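Local coordinates for periplasmic binding protein (Roseiflexus sp. RS-1, PDB 5GJ3) that binds heme, two molecules at once in this form, in the cleft between its two lobes, and probably hands it on to a bacterial heme-uptake transporter, at residues Ile8-Gly13 and Glu17-Leu22; Ile91-Pro96 and Pro101-Arg106; Arg133-Arg138 and Ala253-Thr258; Asp166-Ala171 and Leu244-Arg249. All coordinates share one frame; numbering follows the deposited sequence.

Interaction 1: residues Ile8-Gly13 and Glu17-Leu22; sequences IVSLNG and EIIFAL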
loop_
_atom_site.group_PDB
_atom_site.type_symbol
_atom_site.label_atom_id
_atom_site.label_comp_id
_atom_site.label_asym_id
_atom_site.label_seq_id
_atom_site.Cartn_x
_atom_site.Cartn_y
_atom_site.Cartn_z
ATOM N N ILE A 8 -11.248 -10.345 -17.124
ATOM C CA ILE A 8 -10.091 -9.555 -16.684
ATOM C C ILE A 8 -9.250 -10.354 -15.693
ATOM O O ILE A 8 -9.778 -10.946 -14.677
ATOM C CB ILE A 8 -10.560 -8.241 -16.019
ATOM C CG1 ILE A 8 -11.594 -7.498 -16.918
ATOM C CG2 ILE A 8 -9.366 -7.300 -15.699
ATOM C CD1 ILE A 8 -12.138 -6.236 -16.253
ATOM N N VAL A 9 -7.955 -10.398 -15.989
ATOM C CA VAL A 9 -6.962 -10.885 -15.072
ATOM C C VAL A 9 -6.172 -9.653 -14.624
ATOM O O VAL A 9 -5.606 -8.905 -15.442
ATOM C CB VAL A 9 -6.026 -11.960 -15.648
ATOM C CG1 VAL A 9 -4.976 -12.330 -14.566
ATOM C CG2 VAL A 9 -6.815 -13.228 -16.037
ATOM N N SER A 10 -6.210 -9.415 -13.317
ATOM C CA SER A 10 -5.585 -8.240 -12.733
ATOM C C SER A 10 -4.266 -8.664 -12.045
ATOM O O SER A 10 -4.248 -9.588 -11.193
ATOM C CB SER A 10 -6.546 -7.599 -11.761
ATOM O OG SER A 10 -5.847 -6.588 -11.052
ATOM N N LEU A 11 -3.164 -8.006 -12.389
ATOM C CA LEU A 11 -1.846 -8.452 -11.929
ATOM C C LEU A 11 -1.371 -7.936 -10.528
ATOM O O LEU A 11 -0.370 -8.439 -9.996
ATOM C CB LEU A 11 -0.762 -8.133 -13.001
ATOM C CG LEU A 11 -1.089 -8.667 -14.414
ATOM C CD1 LEU A 11 0.043 -8.232 -15.325
ATOM C CD2 LEU A 11 -1.184 -10.198 -14.377
ATOM N N ASN A 12 -2.052 -6.948 -9.979
ATOM C CA ASN A 12 -1.588 -6.331 -8.735
ATOM C C ASN A 12 -2.766 -6.088 -7.840
ATOM O O ASN A 12 -3.849 -5.739 -8.317
ATOM C CB ASN A 12 -0.854 -4.991 -8.968
ATOM C CG ASN A 12 0.222 -5.118 -9.981
ATOM O OD1 ASN A 12 -0.011 -4.974 -11.181
ATOM N ND2 ASN A 12 1.391 -5.491 -9.531
ATOM N N GLY A 13 -2.558 -6.281 -6.532
ATOM C CA GLY A 13 -3.625 -6.008 -5.559
ATOM C C GLY A 13 -4.285 -4.648 -5.600
ATOM O O GLY A 13 -5.495 -4.557 -5.441
ATOM N N GLU A 17 -8.264 -3.774 -6.583
ATOM C CA GLU A 17 -9.096 -2.960 -5.701
ATOM C C GLU A 17 -9.763 -1.854 -6.494
ATOM O O GLU A 17 -10.935 -1.529 -6.287
ATOM C CB GLU A 17 -8.252 -2.360 -4.577
ATOM C CG GLU A 17 -8.974 -1.269 -3.808
ATOM C CD GLU A 17 -8.311 -0.923 -2.458
ATOM O OE1 GLU A 17 -7.346 -1.594 -2.003
ATOM O OE2 GLU A 17 -8.796 0.016 -1.830
ATOM N N ILE A 18 -9.019 -1.280 -7.435
ATOM C CA ILE A 18 -9.529 -0.172 -8.200
ATOM C C ILE A 18 -10.640 -0.722 -9.179
ATOM O O ILE A 18 -11.622 -0.044 -9.403
ATOM C CB ILE A 18 -8.405 0.506 -9.037
ATOM C CG1 ILE A 18 -7.510 1.389 -8.141
ATOM C CG2 ILE A 18 -9.037 1.336 -10.161
ATOM C CD1 ILE A 18 -6.224 1.807 -8.848
ATOM N N ILE A 19 -10.468 -1.911 -9.758
ATOM C CA ILE A 19 -11.488 -2.447 -10.694
ATOM C C ILE A 19 -12.806 -2.606 -9.910
ATOM O O ILE A 19 -13.888 -2.237 -10.420
ATOM C CB ILE A 19 -11.053 -3.802 -11.307
ATOM C CG1 ILE A 19 -9.833 -3.607 -12.251
ATOM C CG2 ILE A 19 -12.194 -4.491 -12.081
ATOM C CD1 ILE A 19 -9.045 -4.907 -12.457
ATOM N N PHE A 20 -12.700 -3.189 -8.702
ATOM C CA PHE A 20 -13.889 -3.386 -7.843
ATOM C C PHE A 20 -14.495 -2.034 -7.428
ATOM O O PHE A 20 -15.695 -1.872 -7.483
ATOM C CB PHE A 20 -13.563 -4.278 -6.614
ATOM C CG PHE A 20 -13.596 -5.773 -6.919
ATOM C CD1 PHE A 20 -14.780 -6.498 -6.786
ATOM C CD2 PHE A 20 -12.447 -6.442 -7.306
ATOM C CE1 PHE A 20 -14.820 -7.843 -7.078
ATOM C CE2 PHE A 20 -12.472 -7.796 -7.587
ATOM C CZ PHE A 20 -13.670 -8.502 -7.486
ATOM N N ALA A 21 -13.671 -1.028 -7.124
ATOM C CA ALA A 21 -14.187 0.300 -6.750
ATOM C C ALA A 21 -14.885 1.012 -7.877
ATOM O O ALA A 21 -15.767 1.903 -7.652
ATOM C CB ALA A 21 -13.065 1.177 -6.183
ATOM N N LEU A 22 -14.521 0.661 -9.113
ATOM C CA LEU A 22 -15.179 1.272 -10.270
ATOM C C LEU A 22 -16.502 0.559 -10.626
ATOM O O LEU A 22 -17.226 0.979 -11.543
ATOM C CB LEU A 22 -14.224 1.275 -11.502
ATOM C CG LEU A 22 -13.069 2.267 -11.491
ATOM C CD1 LEU A 22 -11.989 1.940 -12.546
ATOM C CD2 LEU A 22 -13.562 3.713 -11.656
#
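The first half of a beta-alpha-beta unit, strand 8-10 followed, after a two-residue turn, by helix 13-21, is closed here where Ile19 folds back over Ile8 and Ser10. The unit, completed by strand 28-31, belongs to the parallel sheet of the N-terminal lobe of this periplasmic binding protein. It illustrates how a helix covers the strand that leads into it: one branched side chain does most of the work. Ile19 sends its CD1 methyl to the strand, 3.7 Å from CB of Ser10 and 4.0 Å from CG2 of Ile8. The two isoleucines run antiparallel, side by side. CG1 of Ile19 lies anti to its carbonyl carbon (chi1 -68°) and the chain then runs nearly straight, which carries CD1 down to the sheet. Ile68 and Val28 on the flanking strands also pack against Ile19, as does Val108 of helix 100-111. CD1 meets OG of Ser10 as well, at 3.9 Å, while that hydroxyl is hydrogen-bonded to OG1 of Thr16. At the start of the helix Gly13, whose N is bonded to OG of Ser34, opens the first turn, and Glu17 N donates to Gly13 O over 3.1 Å.

Interaction 2: residues Ile91-Pro96 and Pro101-Arg106; sequences ITADPP and PQQKIR. With ZN (zinc ion), chain D.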
loop_
_atom_site.group_PDB
_atom_site.type_symbol
_atom_site.label_atom_id
_atom_site.label_comp_id
_atom_site.label_asym_id
_atom_site.label_seq_id
_atom_site.Cartn_x
_atom_site.Cartn_y
_atom_site.Cartn_z
ATOM N N ILE A 91 0.041 -1.961 -18.874
ATOM C CA ILE A 91 0.732 -1.786 -17.613
ATOM C C ILE A 91 0.877 -0.281 -17.382
ATOM O O ILE A 91 1.264 0.436 -18.283
ATOM C CB ILE A 91 2.160 -2.389 -17.650
ATOM C CG1 ILE A 91 2.109 -3.932 -17.828
ATOM C CG2 ILE A 91 3.006 -1.985 -16.384
ATOM C CD1 ILE A 91 1.461 -4.656 -16.654
ATOM N N THR A 92 0.546 0.180 -16.181
ATOM C CA THR A 92 0.724 1.580 -15.834
ATOM C C THR A 92 1.860 1.846 -14.814
ATOM O O THR A 92 2.318 0.942 -14.108
ATOM C CB THR A 92 -0.607 2.136 -15.270
ATOM O OG1 THR A 92 -0.562 3.568 -15.300
ATOM C CG2 THR A 92 -0.853 1.626 -13.829
ATOM N N ALA A 93 2.318 3.088 -14.727
ATOM C CA ALA A 93 3.316 3.469 -13.696
ATOM C C ALA A 93 2.687 3.397 -12.321
ATOM O O ALA A 93 1.459 3.546 -12.166
ATOM C CB ALA A 93 3.853 4.886 -13.949
ATOM N N ASP A 94 3.513 3.210 -11.303
ATOM C CA ASP A 94 3.017 3.316 -9.913
ATOM C C ASP A 94 4.066 3.995 -9.034
ATOM O O ASP A 94 4.646 3.317 -8.192
ATOM C CB ASP A 94 2.716 1.908 -9.366
ATOM C CG ASP A 94 1.974 1.926 -8.008
ATOM O OD1 ASP A 94 1.479 3.004 -7.530
ATOM O OD2 ASP A 94 1.893 0.823 -7.430
ATOM N N PRO A 95 4.342 5.301 -9.258
ATOM C CA PRO A 95 5.335 6.078 -8.510
ATOM C C PRO A 95 4.948 6.212 -7.001
ATOM O O PRO A 95 3.764 6.112 -6.652
ATOM C CB PRO A 95 5.282 7.445 -9.210
ATOM C CG PRO A 95 3.840 7.544 -9.683
ATOM C CD PRO A 95 3.637 6.149 -10.234
ATOM N N PRO A 96 5.939 6.427 -6.116
ATOM C CA PRO A 96 5.685 6.783 -4.702
ATOM C C PRO A 96 5.266 8.263 -4.588
ATOM O O PRO A 96 6.074 9.117 -4.248
ATOM C CB PRO A 96 7.046 6.518 -4.045
ATOM C CG PRO A 96 8.033 6.810 -5.152
ATOM C CD PRO A 96 7.381 6.267 -6.397
ATOM N N PRO A 101 -2.727 7.453 -6.951
ATOM C CA PRO A 101 -4.132 6.964 -6.903
ATOM C C PRO A 101 -4.930 7.427 -8.153
ATOM O O PRO A 101 -5.484 6.605 -8.889
ATOM C CB PRO A 101 -4.690 7.597 -5.601
ATOM C CG PRO A 101 -3.465 7.670 -4.731
ATOM C CD PRO A 101 -2.373 8.163 -5.698
ATOM N N GLN A 102 -4.927 8.722 -8.406
ATOM C CA GLN A 102 -5.652 9.306 -9.558
ATOM C C GLN A 102 -5.159 8.745 -10.934
ATOM O O GLN A 102 -5.939 8.440 -11.845
ATOM C CB GLN A 102 -5.546 10.836 -9.440
ATOM C CG GLN A 102 -5.609 11.664 -10.705
ATOM C CD GLN A 102 -4.340 11.677 -11.575
ATOM O OE1 GLN A 102 -4.427 11.436 -12.787
ATOM N NE2 GLN A 102 -3.169 11.979 -10.976
ATOM N N GLN A 103 -3.847 8.648 -11.084
ATOM C CA GLN A 103 -3.287 8.110 -12.313
ATOM C C GLN A 103 -3.711 6.646 -12.543
ATOM O O GLN A 103 -4.103 6.280 -13.641
ATOM C CB GLN A 103 -1.776 8.230 -12.209
ATOM C CG GLN A 103 -1.001 8.179 -13.487
ATOM C CD GLN A 103 0.464 8.373 -13.134
ATOM O OE1 GLN A 103 1.289 7.481 -13.333
ATOM N NE2 GLN A 103 0.765 9.505 -12.483
ATOM N N LYS A 104 -3.654 5.810 -11.506
ATOM C CA LYS A 104 -4.025 4.398 -11.671
ATOM C C LYS A 104 -5.524 4.238 -11.929
ATOM O O LYS A 104 -5.971 3.341 -12.720
ATOM C CB LYS A 104 -3.584 3.567 -10.454
ATOM C CG LYS A 104 -2.050 3.397 -10.392
ATOM C CD LYS A 104 -1.618 2.529 -9.190
ATOM C CE LYS A 104 -1.811 3.172 -7.855
ATOM N NZ LYS A 104 -1.225 2.376 -6.687
ATOM N N ILE A 105 -6.298 5.103 -11.267
ATOM C CA ILE A 105 -7.763 5.076 -11.461
ATOM C C ILE A 105 -8.126 5.409 -12.905
ATOM O O ILE A 105 -8.905 4.663 -13.521
ATOM C CB ILE A 105 -8.513 5.984 -10.457
ATOM C CG1 ILE A 105 -8.462 5.360 -9.047
ATOM C CG2 ILE A 105 -9.974 6.210 -10.888
ATOM C CD1 ILE A 105 -8.687 6.403 -7.973
ATOM N N ARG A 106 -7.539 6.491 -13.450
ATOM C CA ARG A 106 -7.781 6.849 -14.870
ATOM C C ARG A 106 -7.327 5.776 -15.855
ATOM O O ARG A 106 -8.000 5.521 -16.888
ATOM C CB ARG A 106 -7.150 8.214 -15.222
ATOM C CG ARG A 106 -7.766 9.356 -14.403
ATOM C CD ARG A 106 -7.169 10.730 -14.757
ATOM N NE ARG A 106 -8.144 11.739 -14.378
ATOM C CZ ARG A 106 -7.993 12.647 -13.404
ATOM N NH1 ARG A 106 -6.856 12.742 -12.715
ATOM N NH2 ARG A 106 -8.981 13.513 -13.145
HETATM ZN ZN ZN D . 0.784 -0.885 -7.651
HETATM O O HOH W 1 -0.330 5.264 -12.990
HETATM O O HOH W 2 1.557 -2.636 -7.278
#
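One aspartate divides its carboxylate between a metal and an ammonium group: Asp94 gives OD2 to a zinc ion at 2.0 Å and OD1 to Lys104. The salt bridge from Lys104 NZ to Asp94 OD1 measures 2.9 Å, and the nitrogen comes from above the carboxylate plane, 45° out of it. Asp14 and Asp70 complete the protein's share of the zinc site, together with water 2 at 1.9 Å from the metal. The lysine is thus a second-shell residue, and its charge probably offsets some of the negative charge gathered by the three carboxylates. Its chain is extended from CB to CD and bends at chi3 (-70°), bringing CE and NZ to OD1. NZ also donates to Asp14 OD2 and to the carbonyl of Gly245. A leucine in its place would probably leave OD1 of Asp94 without its charged mate and the carboxylate less firmly oriented toward the zinc.

Further back, the aliphatic part of Lys104 runs perpendicular to the Thr92 side chain, CG lying 4.0 Å from the CG2 methyl. Beside this packing, water 1 bridges strand end and helix: it accepts from Thr92 OG1 and donates to Ala93 O at 2.6 Å and to Gln103 OE1 at 2.8 Å. The contact ties the end of strand 89-92, an outermost strand of the four-stranded parallel sheet, to helix 100-111, whose Pro101 and Ile105 rest against helix 115-136.

Interaction 3: residues Arg133-Arg138 and Ala253-Thr258; sequences RDLARR and ALTDLT. With ZN (zinc ion), chain G.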
loop_
_atom_site.group_PDB
_atom_site.type_symbol
_atom_site.label_atom_id
_atom_site.label_comp_id
_atom_site.label_asym_id
_atom_site.label_seq_id
_atom_site.Cartn_x
_atom_site.Cartn_y
_atom_site.Cartn_z
ATOM N N ARG A 133 -5.162 16.030 4.468
ATOM C CA ARG A 133 -4.038 16.983 4.463
ATOM C C ARG A 133 -4.379 18.269 5.224
ATOM O O ARG A 133 -3.533 18.833 5.953
ATOM C CB ARG A 133 -3.593 17.306 3.038
ATOM C CG ARG A 133 -2.749 16.199 2.406
ATOM C CD ARG A 133 -2.232 16.740 1.084
ATOM N NE ARG A 133 -0.843 16.454 0.895
ATOM C CZ ARG A 133 0.006 17.256 0.272
ATOM N NH1 ARG A 133 -0.397 18.428 -0.168
ATOM N NH2 ARG A 133 1.269 16.897 0.114
ATOM N N ASP A 134 -5.638 18.693 5.079
ATOM C CA ASP A 134 -6.168 19.803 5.862
ATOM C C ASP A 134 -6.143 19.451 7.367
ATOM O O ASP A 134 -5.801 20.286 8.218
ATOM C CB ASP A 134 -7.595 20.076 5.378
ATOM C CG ASP A 134 -8.331 21.012 6.260
ATOM O OD1 ASP A 134 -8.847 20.561 7.312
ATOM O OD2 ASP A 134 -8.408 22.216 5.914
ATOM N N LEU A 135 -6.535 18.227 7.728
ATOM C CA LEU A 135 -6.405 17.855 9.161
ATOM C C LEU A 135 -4.941 17.819 9.618
ATOM O O LEU A 135 -4.603 18.178 10.790
ATOM C CB LEU A 135 -7.075 16.505 9.434
ATOM C CG LEU A 135 -8.603 16.527 9.371
ATOM C CD1 LEU A 135 -9.059 15.075 9.356
ATOM C CD2 LEU A 135 -9.135 17.280 10.602
ATOM N N ALA A 136 -4.064 17.374 8.720
ATOM C CA ALA A 136 -2.643 17.284 9.048
ATOM C C ALA A 136 -2.009 18.679 9.306
ATOM O O ALA A 136 -1.043 18.786 10.044
ATOM C CB ALA A 136 -1.859 16.510 7.973
ATOM N N ARG A 137 -2.528 19.724 8.664
ATOM C CA ARG A 137 -2.086 21.111 8.897
ATOM C C ARG A 137 -2.308 21.619 10.329
ATOM O O ARG A 137 -1.688 22.569 10.729
ATOM C CB ARG A 137 -2.743 22.075 7.901
ATOM C CG ARG A 137 -2.050 22.069 6.582
ATOM C CD ARG A 137 -2.708 23.008 5.573
ATOM N NE ARG A 137 -2.157 22.663 4.265
ATOM C CZ ARG A 137 -2.761 21.905 3.348
ATOM N NH1 ARG A 137 -3.991 21.435 3.529
ATOM N NH2 ARG A 137 -2.138 21.647 2.220
ATOM N N ARG A 138 -3.152 20.981 11.124
ATOM C CA ARG A 138 -3.251 21.364 12.527
ATOM C C ARG A 138 -2.008 20.971 13.363
ATOM O O ARG A 138 -1.902 21.352 14.531
ATOM C CB ARG A 138 -4.450 20.680 13.150
ATOM C CG ARG A 138 -5.768 20.837 12.363
ATOM C CD ARG A 138 -6.829 20.016 13.059
ATOM N NE ARG A 138 -6.461 18.593 13.075
ATOM C CZ ARG A 138 -7.016 17.672 13.852
ATOM N NH1 ARG A 138 -7.997 17.965 14.681
ATOM N NH2 ARG A 138 -6.610 16.420 13.797
ATOM N N ALA A 253 -6.755 6.217 4.587
ATOM C CA ALA A 253 -5.571 5.800 5.373
ATOM C C ALA A 253 -4.812 7.017 5.916
ATOM O O ALA A 253 -4.370 7.002 7.069
ATOM C CB ALA A 253 -4.646 4.871 4.557
ATOM N N LEU A 254 -4.695 8.079 5.106
ATOM C CA LEU A 254 -4.104 9.345 5.553
ATOM C C LEU A 254 -4.821 9.948 6.737
ATOM O O LEU A 254 -4.168 10.478 7.636
ATOM C CB LEU A 254 -4.053 10.399 4.448
ATOM C CG LEU A 254 -2.918 10.273 3.479
ATOM C CD1 LEU A 254 -3.087 11.376 2.404
ATOM C CD2 LEU A 254 -1.551 10.357 4.190
ATOM N N THR A 255 -6.151 9.830 6.758
ATOM C CA THR A 255 -6.980 10.403 7.828
ATOM C C THR A 255 -6.667 9.603 9.113
ATOM O O THR A 255 -6.497 10.184 10.176
ATOM C CB THR A 255 -8.519 10.293 7.484
ATOM O OG1 THR A 255 -8.841 11.111 6.340
ATOM C CG2 THR A 255 -9.416 10.649 8.645
ATOM N N ASP A 256 -6.611 8.272 9.008
ATOM C CA ASP A 256 -6.309 7.478 10.217
ATOM C C ASP A 256 -4.911 7.859 10.735
ATOM O O ASP A 256 -4.752 8.011 11.957
ATOM C CB ASP A 256 -6.366 5.965 9.955
ATOM C CG ASP A 256 -7.765 5.482 9.618
ATOM O OD1 ASP A 256 -8.751 6.223 9.861
ATOM O OD2 ASP A 256 -7.896 4.352 9.079
ATOM N N LEU A 257 -3.911 7.946 9.839
ATOM C CA LEU A 257 -2.576 8.314 10.293
ATOM C C LEU A 257 -2.585 9.688 10.947
ATOM O O LEU A 257 -2.013 9.853 12.038
ATOM C CB LEU A 257 -1.541 8.320 9.158
ATOM C CG LEU A 257 -1.266 6.973 8.543
ATOM C CD1 LEU A 257 -0.403 7.262 7.308
ATOM C CD2 LEU A 257 -0.534 6.157 9.619
ATOM N N THR A 258 -3.199 10.686 10.282
ATOM C CA THR A 258 -3.058 12.057 10.811
ATOM C C THR A 258 -3.760 12.245 12.148
ATOM O O THR A 258 -3.298 12.980 13.008
ATOM C CB THR A 258 -3.491 13.164 9.767
ATOM O OG1 THR A 258 -2.876 14.368 10.143
ATOM C CG2 THR A 258 -5.026 13.406 9.775
HETATM ZN ZN ZN G . -10.705 5.847 9.424
HETATM O O HOH W 3 -4.103 15.985 12.380
HETATM O O HOH W 4 -10.547 3.749 9.564
HETATM O O HOH W 5 -10.324 6.738 7.642
#
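This is a helix-to-helix contact centred on a threonine, in which Thr258 of helix 250-267 fits against Leu135 and Ala136 near the end of helix 115-136. The backbones come close, with the CA atoms of Ala136 and Thr258 5.5 Å apart, and OG1 of Thr258 packs tightly on Ala136, 3.1 Å from its CA. A chi1 of -158° turns OG1 of the threonine to Ala136 and its methyl CG2 to Leu135, 3.7 Å from CB. The hydroxyl is also hydrogen-bonded to the carbonyl of Ala172. Asp256 on the same segment takes no part in the helix contact; with two waters it binds a zinc ion, OD1 at 2.0 Å. Helix 115-136 is the long helix that spans both lobes in this class of periplasmic binding protein, and the contact joins its far end to the C-terminal lobe. Water 3 adds a polar bridge, donating to Thr258 OG1 and to Leu135 O and accepting from Arg138 NH2. Leu135 O also accepts from both N and NE of Arg138, the latter in the carbonyl plane on a lone pair. That bond holds the guanidinium edge-on, and CD2 of Leu135 sits 3.8 Å above the centre of one guanidinium face.

Interaction 4: residues Asp166-Ala171 and Leu244-Arg249; sequences DVMIAA and LGMGPR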
loop_
_atom_site.group_PDB
_atom_site.type_symbol
_atom_site.label_atom_id
_atom_site.label_comp_id
_atom_site.label_asym_id
_atom_site.label_seq_id
_atom_site.Cartn_x
_atom_site.Cartn_y
_atom_site.Cartn_z
ATOM N N ASP A 166 6.893 6.601 3.201
ATOM C CA ASP A 166 7.507 7.904 3.458
ATOM C C ASP A 166 6.555 9.031 3.038
ATOM O O ASP A 166 6.313 9.982 3.801
ATOM C CB ASP A 166 8.829 8.034 2.715
ATOM C CG ASP A 166 9.550 9.317 3.046
ATOM O OD1 ASP A 166 9.927 9.523 4.216
ATOM O OD2 ASP A 166 9.736 10.135 2.137
ATOM N N VAL A 167 5.967 8.874 1.856
ATOM C CA VAL A 167 4.986 9.831 1.349
ATOM C C VAL A 167 3.738 9.900 2.247
ATOM O O VAL A 167 3.209 10.990 2.533
ATOM C CB VAL A 167 4.603 9.519 -0.142
ATOM C CG1 VAL A 167 3.454 10.406 -0.596
ATOM C CG2 VAL A 167 5.797 9.724 -1.053
ATOM N N MET A 168 3.241 8.742 2.695
ATOM C CA MET A 168 2.081 8.752 3.590
ATOM C C MET A 168 2.382 9.453 4.957
ATOM O O MET A 168 1.569 10.210 5.457
ATOM C CB MET A 168 1.566 7.328 3.831
ATOM C CG MET A 168 1.206 6.554 2.547
ATOM S SD MET A 168 -0.349 7.205 1.897
ATOM C CE MET A 168 -1.544 6.462 3.045
ATOM N N ILE A 169 3.538 9.146 5.551
ATOM C CA ILE A 169 3.911 9.767 6.832
ATOM C C ILE A 169 3.935 11.291 6.692
ATOM O O ILE A 169 3.348 11.984 7.504
ATOM C CB ILE A 169 5.258 9.241 7.353
ATOM C CG1 ILE A 169 5.064 7.766 7.807
ATOM C CG2 ILE A 169 5.696 10.069 8.596
ATOM C CD1 ILE A 169 6.368 7.041 8.070
ATOM N N ALA A 170 4.605 11.791 5.648
ATOM C CA ALA A 170 4.778 13.260 5.469
ATOM C C ALA A 170 3.455 13.947 5.221
ATOM O O ALA A 170 3.138 14.927 5.875
ATOM C CB ALA A 170 5.762 13.590 4.350
ATOM N N ALA A 171 2.641 13.401 4.324
ATOM C CA ALA A 171 1.341 14.051 4.057
ATOM C C ALA A 171 0.417 14.005 5.250
ATOM O O ALA A 171 -0.465 14.829 5.350
ATOM C CB ALA A 171 0.665 13.449 2.828
ATOM N N LEU A 244 -0.359 1.062 2.073
ATOM C CA LEU A 244 0.696 1.187 1.068
ATOM C C LEU A 244 0.260 1.057 -0.407
ATOM O O LEU A 244 1.059 1.378 -1.311
ATOM C CB LEU A 244 1.791 0.152 1.362
ATOM C CG LEU A 244 2.482 0.293 2.716
ATOM C CD1 LEU A 244 3.436 -0.888 2.837
ATOM C CD2 LEU A 244 3.270 1.604 2.789
ATOM N N GLY A 245 -0.984 0.630 -0.639
ATOM C CA GLY A 245 -1.553 0.516 -2.011
ATOM C C GLY A 245 -1.671 1.758 -2.903
ATOM O O GLY A 245 -1.675 1.626 -4.146
ATOM N N MET A 246 -1.734 2.961 -2.327
ATOM C CA MET A 246 -1.872 4.164 -3.173
ATOM C C MET A 246 -3.063 4.021 -4.139
ATOM O O MET A 246 -2.979 4.229 -5.357
ATOM C CB MET A 246 -0.558 4.515 -3.880
ATOM C CG MET A 246 0.493 5.056 -2.898
ATOM S SD MET A 246 -0.000 6.607 -2.074
ATOM C CE MET A 246 1.628 7.107 -1.499
ATOM N N GLY A 247 -4.182 3.613 -3.553
ATOM C CA GLY A 247 -5.372 3.310 -4.317
ATOM C C GLY A 247 -6.518 4.147 -3.835
ATOM O O GLY A 247 -6.294 5.232 -3.306
ATOM N N PRO A 248 -7.765 3.649 -4.029
ATOM C CA PRO A 248 -8.929 4.460 -3.742
ATOM C C PRO A 248 -9.096 4.809 -2.244
ATOM O O PRO A 248 -9.760 5.809 -1.929
ATOM C CB PRO A 248 -10.108 3.580 -4.213
ATOM C CG PRO A 248 -9.502 2.601 -5.176
ATOM C CD PRO A 248 -8.143 2.324 -4.554
ATOM N N ARG A 249 -8.495 4.014 -1.354
ATOM C CA ARG A 249 -8.582 4.256 0.094
ATOM C C ARG A 249 -7.463 5.118 0.680
ATOM O O ARG A 249 -7.350 5.242 1.907
ATOM C CB ARG A 249 -8.702 2.919 0.852
ATOM C CG ARG A 249 -10.068 2.232 0.590
ATOM C CD ARG A 249 -10.108 0.900 1.344
ATOM N NE ARG A 249 -9.089 -0.002 0.799
ATOM C CZ ARG A 249 -8.540 -1.046 1.416
ATOM N NH1 ARG A 249 -8.836 -1.343 2.669
ATOM N NH2 ARG A 249 -7.619 -1.752 0.798
#
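Apolar contact comes first, and most of it passes through the terminal methyl of Met246. This CE touches two residues of helix 164-171 at equal range, CG1 of Val167 at 3.9 Å and SD of Met168 at 3.9 Å. Val167 offers the branch that lies anti to its backbone N (chi1 173°), and its side chain meets the methionine at a slant.

Between the two methionines the contact is one of sulfur and methyl. The two thioether chains pass side by side, pointing opposite ways, with SD of Met168 and SD of Met246 4.0 Å apart, so the thioether of Met168 lies alongside the end of Met246. Met168 is bent at both chi2 and chi3, which turns its own CE away from Met246 and toward helix 250-267, where it meets CB of Ala253. No hydrogen bond crosses the contact.

In the fold, helix 164-171 belongs to the C-terminal lobe, and Leu244-Arg249 links helix 240-244 to helix 250-267 beneath the heme cleft; Leu244 belongs to one heme pocket, and heme also touches Gly245. Met246 has positive phi where the chain turns out of helix 240-244.

Polar bonds involve the loop's backbone and its far end. The carbonyl of Gly247 accepts from the hydroxyl of Thr250, and NE of Arg249 forms a salt bridge with OE2 of Glu17.

How the interactions relate
From the N terminus, interaction 1 closes the shortest loop, strand 8-10 to helix 13-21, and interaction 2 follows in series, joining strand 89-92 to helix 100-111 on the same sheet; the two touch through Ile18 and Lys104. Interaction 3 then spans a long stretch of chain, from the end of helix 115-136 to helix 250-267, and interaction 4 lies wholly within that span, joining helix 164-171 to the loop before helix 250-267. These two meet where Leu254 and Ala253 press on Met168. The 244-249 loop touches helices of the N-terminal half: it reaches interaction 2 through Lys104 and interaction 1 where Pro248 packs on Ile18 and Ala21, whereas interaction 3 touches neither.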